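Local coordinates for twin-arginine translocation pathway signal (Rhodoferax ferrireducens, PDB 5IM2), which binds benzoate and probably serves as the periplasmic solute-binding component of a TRAP-type transporter, at residues A[212-217]-A[236-241]. Sequence-based numbering, arbitrary orientation.
Sequences MPLPAI and VPSVKV. With BEZ (benzoic acid), chain B.
Leu214 and Val239 carry most of this contact, the leucine wedged between the bound benzoate and the valine; just before it, Met212 O accepts a hydrogen bond from Arg192 NH2, which also binds the benzoate. Leu214 CG stands anti to the backbone N (chi1 180°), which carries the branched end across to the 236-241 loop: CG meets Val239 CG1 at 4.0 Å, and CD1 sits 4.1 Å from Val239 CG2, so both methyls of the valine are used. The other methyl serves the ligand, with Leu214 CD2 4.0 Å from ring carbon C3 of the benzoate, while Leu214 CB comes within 3.8 Å of the carboxylate atom O2. Cut back to an alanine, this residue would probably lose its hold on the ring and leave Val239 without its main partner in 212-217. The backbone N of Leu214 is hydrogen-bonded to Tyr118 OH, a hydroxyl that also binds the benzoate. Further on, Ile217 points its CG2 at Val241 CG2, 4.1 Å away, and both side chains also rest on Leu231 of strand 228-232. Mainly apolar, the contact joins the loops following strands 208-211 and 228-232, with Val239 packed behind Leu214 at the ligand site of a DctP-family solute-binding protein.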
loop_
_atom_site.group_PDB
_atom_site.type_symbol
_atom_site.label_atom_id
_atom_site.label_comp_id
_atom_site.label_asym_id
_atom_site.label_seq_id
_atom_site.Cartn_x
_atom_site.Cartn_y
_atom_site.Cartn_z
ATOM N N MET A 212 -4.488 5.160 -11.118
ATOM C CA MET A 212 -3.931 6.484 -10.837
ATOM C C MET A 212 -3.471 6.523 -9.390
ATOM O O MET A 212 -4.008 5.788 -8.559
ATOM C CB MET A 212 -4.952 7.596 -11.087
ATOM C CG MET A 212 -6.049 7.657 -10.033
ATOM S SD MET A 212 -7.289 8.908 -10.359
ATOM C CE MET A 212 -8.104 8.119 -11.764
ATOM N N PRO A 213 -2.491 7.357 -9.052
ATOM C CA PRO A 213 -2.065 7.459 -7.656
ATOM C C PRO A 213 -3.027 8.271 -6.802
ATOM O O PRO A 213 -3.877 9.022 -7.282
ATOM C CB PRO A 213 -0.707 8.150 -7.759
ATOM C CG PRO A 213 -0.838 8.990 -8.933
ATOM C CD PRO A 213 -1.650 8.201 -9.923
ATOM N N LEU A 214 -2.838 8.127 -5.488
ATOM C CA LEU A 214 -3.775 8.692 -4.522
ATOM C C LEU A 214 -4.092 10.160 -4.773
ATOM O O LEU A 214 -5.282 10.498 -4.792
ATOM C CB LEU A 214 -3.220 8.515 -3.102
ATOM C CG LEU A 214 -4.085 9.063 -1.947
ATOM C CD1 LEU A 214 -5.315 8.185 -1.681
ATOM C CD2 LEU A 214 -3.260 9.225 -0.659
ATOM N N PRO A 215 -3.116 11.068 -4.958
ATOM C CA PRO A 215 -3.456 12.507 -4.998
ATOM C C PRO A 215 -4.327 12.900 -6.178
ATOM O O PRO A 215 -4.952 13.969 -6.118
ATOM C CB PRO A 215 -2.089 13.201 -5.072
ATOM C CG PRO A 215 -1.106 12.163 -4.662
ATOM C CD PRO A 215 -1.677 10.867 -5.134
ATOM N N ALA A 216 -4.376 12.071 -7.234
ATOM C CA ALA A 216 -5.159 12.335 -8.432
ATOM C C ALA A 216 -6.645 12.044 -8.238
ATOM O O ALA A 216 -7.447 12.376 -9.111
ATOM C CB ALA A 216 -4.603 11.494 -9.593
ATOM N N ILE A 217 -7.036 11.422 -7.127
ATOM C CA ILE A 217 -8.384 10.866 -7.022
ATOM C C ILE A 217 -9.418 11.979 -6.915
ATOM O O ILE A 217 -10.445 11.911 -7.606
ATOM C CB ILE A 217 -8.487 9.868 -5.857
ATOM C CG1 ILE A 217 -7.757 8.577 -6.243
ATOM C CG2 ILE A 217 -9.936 9.519 -5.548
ATOM C CD1 ILE A 217 -7.562 7.624 -5.100
ATOM N N VAL A 236 -8.947 7.767 3.587
ATOM C CA VAL A 236 -10.081 8.431 2.942
ATOM C C VAL A 236 -10.179 9.894 3.359
ATOM O O VAL A 236 -10.355 10.758 2.481
ATOM C CB VAL A 236 -11.366 7.638 3.236
ATOM C CG1 VAL A 236 -12.654 8.485 3.115
ATOM C CG2 VAL A 236 -11.424 6.420 2.378
ATOM N N PRO A 237 -10.107 10.244 4.642
ATOM C CA PRO A 237 -10.252 11.659 5.000
ATOM C C PRO A 237 -9.129 12.547 4.496
ATOM O O PRO A 237 -9.351 13.754 4.353
ATOM C CB PRO A 237 -10.289 11.646 6.531
ATOM C CG PRO A 237 -10.461 10.227 6.928
ATOM C CD PRO A 237 -9.983 9.370 5.826
ATOM N N SER A 238 -7.931 12.013 4.242
ATOM C CA SER A 238 -6.819 12.854 3.817
ATOM C C SER A 238 -7.041 13.411 2.421
ATOM O O SER A 238 -6.457 14.450 2.094
ATOM C CB SER A 238 -5.487 12.078 3.863
ATOM O OG SER A 238 -5.324 11.231 2.710
ATOM N N VAL A 239 -7.857 12.738 1.608
ATOM C CA VAL A 239 -8.233 13.190 0.271
ATOM C C VAL A 239 -9.703 13.574 0.205
ATOM O O VAL A 239 -10.255 13.730 -0.889
ATOM C CB VAL A 239 -7.892 12.139 -0.801
ATOM C CG1 VAL A 239 -6.408 12.176 -1.089
ATOM C CG2 VAL A 239 -8.346 10.712 -0.399
ATOM N N LYS A 240 -10.347 13.729 1.359
ATOM C CA LYS A 240 -11.725 14.193 1.461
ATOM C C LYS A 240 -12.636 13.345 0.580
ATOM O O LYS A 240 -13.577 13.834 -0.042
ATOM C CB LYS A 240 -11.819 15.693 1.131
ATOM C CG LYS A 240 -11.081 16.607 2.124
ATOM C CD LYS A 240 -9.596 16.765 1.782
ATOM C CE LYS A 240 -9.366 17.699 0.589
ATOM N NZ LYS A 240 -8.056 17.456 -0.098
ATOM N N VAL A 241 -12.352 12.040 0.529
ATOM C CA VAL A 241 -13.166 11.154 -0.307
ATOM C C VAL A 241 -14.529 10.890 0.324
ATOM O O VAL A 241 -15.500 10.616 -0.399
ATOM C CB VAL A 241 -12.389 9.856 -0.610
ATOM C CG1 VAL A 241 -13.335 8.673 -0.873
ATOM C CG2 VAL A 241 -11.504 10.089 -1.826
HETATM C C BEZ B . -3.580 4.206 -2.605
HETATM O O1 BEZ B . -4.570 3.443 -2.800
HETATM O O2 BEZ B . -2.995 4.717 -3.589
HETATM C C1 BEZ B . -3.139 4.522 -1.207
HETATM C C2 BEZ B . -2.039 5.350 -1.000
HETATM C C3 BEZ B . -1.667 5.655 0.310
HETATM C C4 BEZ B . -2.372 5.116 1.373
HETATM C C5 BEZ B . -3.448 4.275 1.161
HETATM C C6 BEZ B . -3.836 3.974 -0.149
#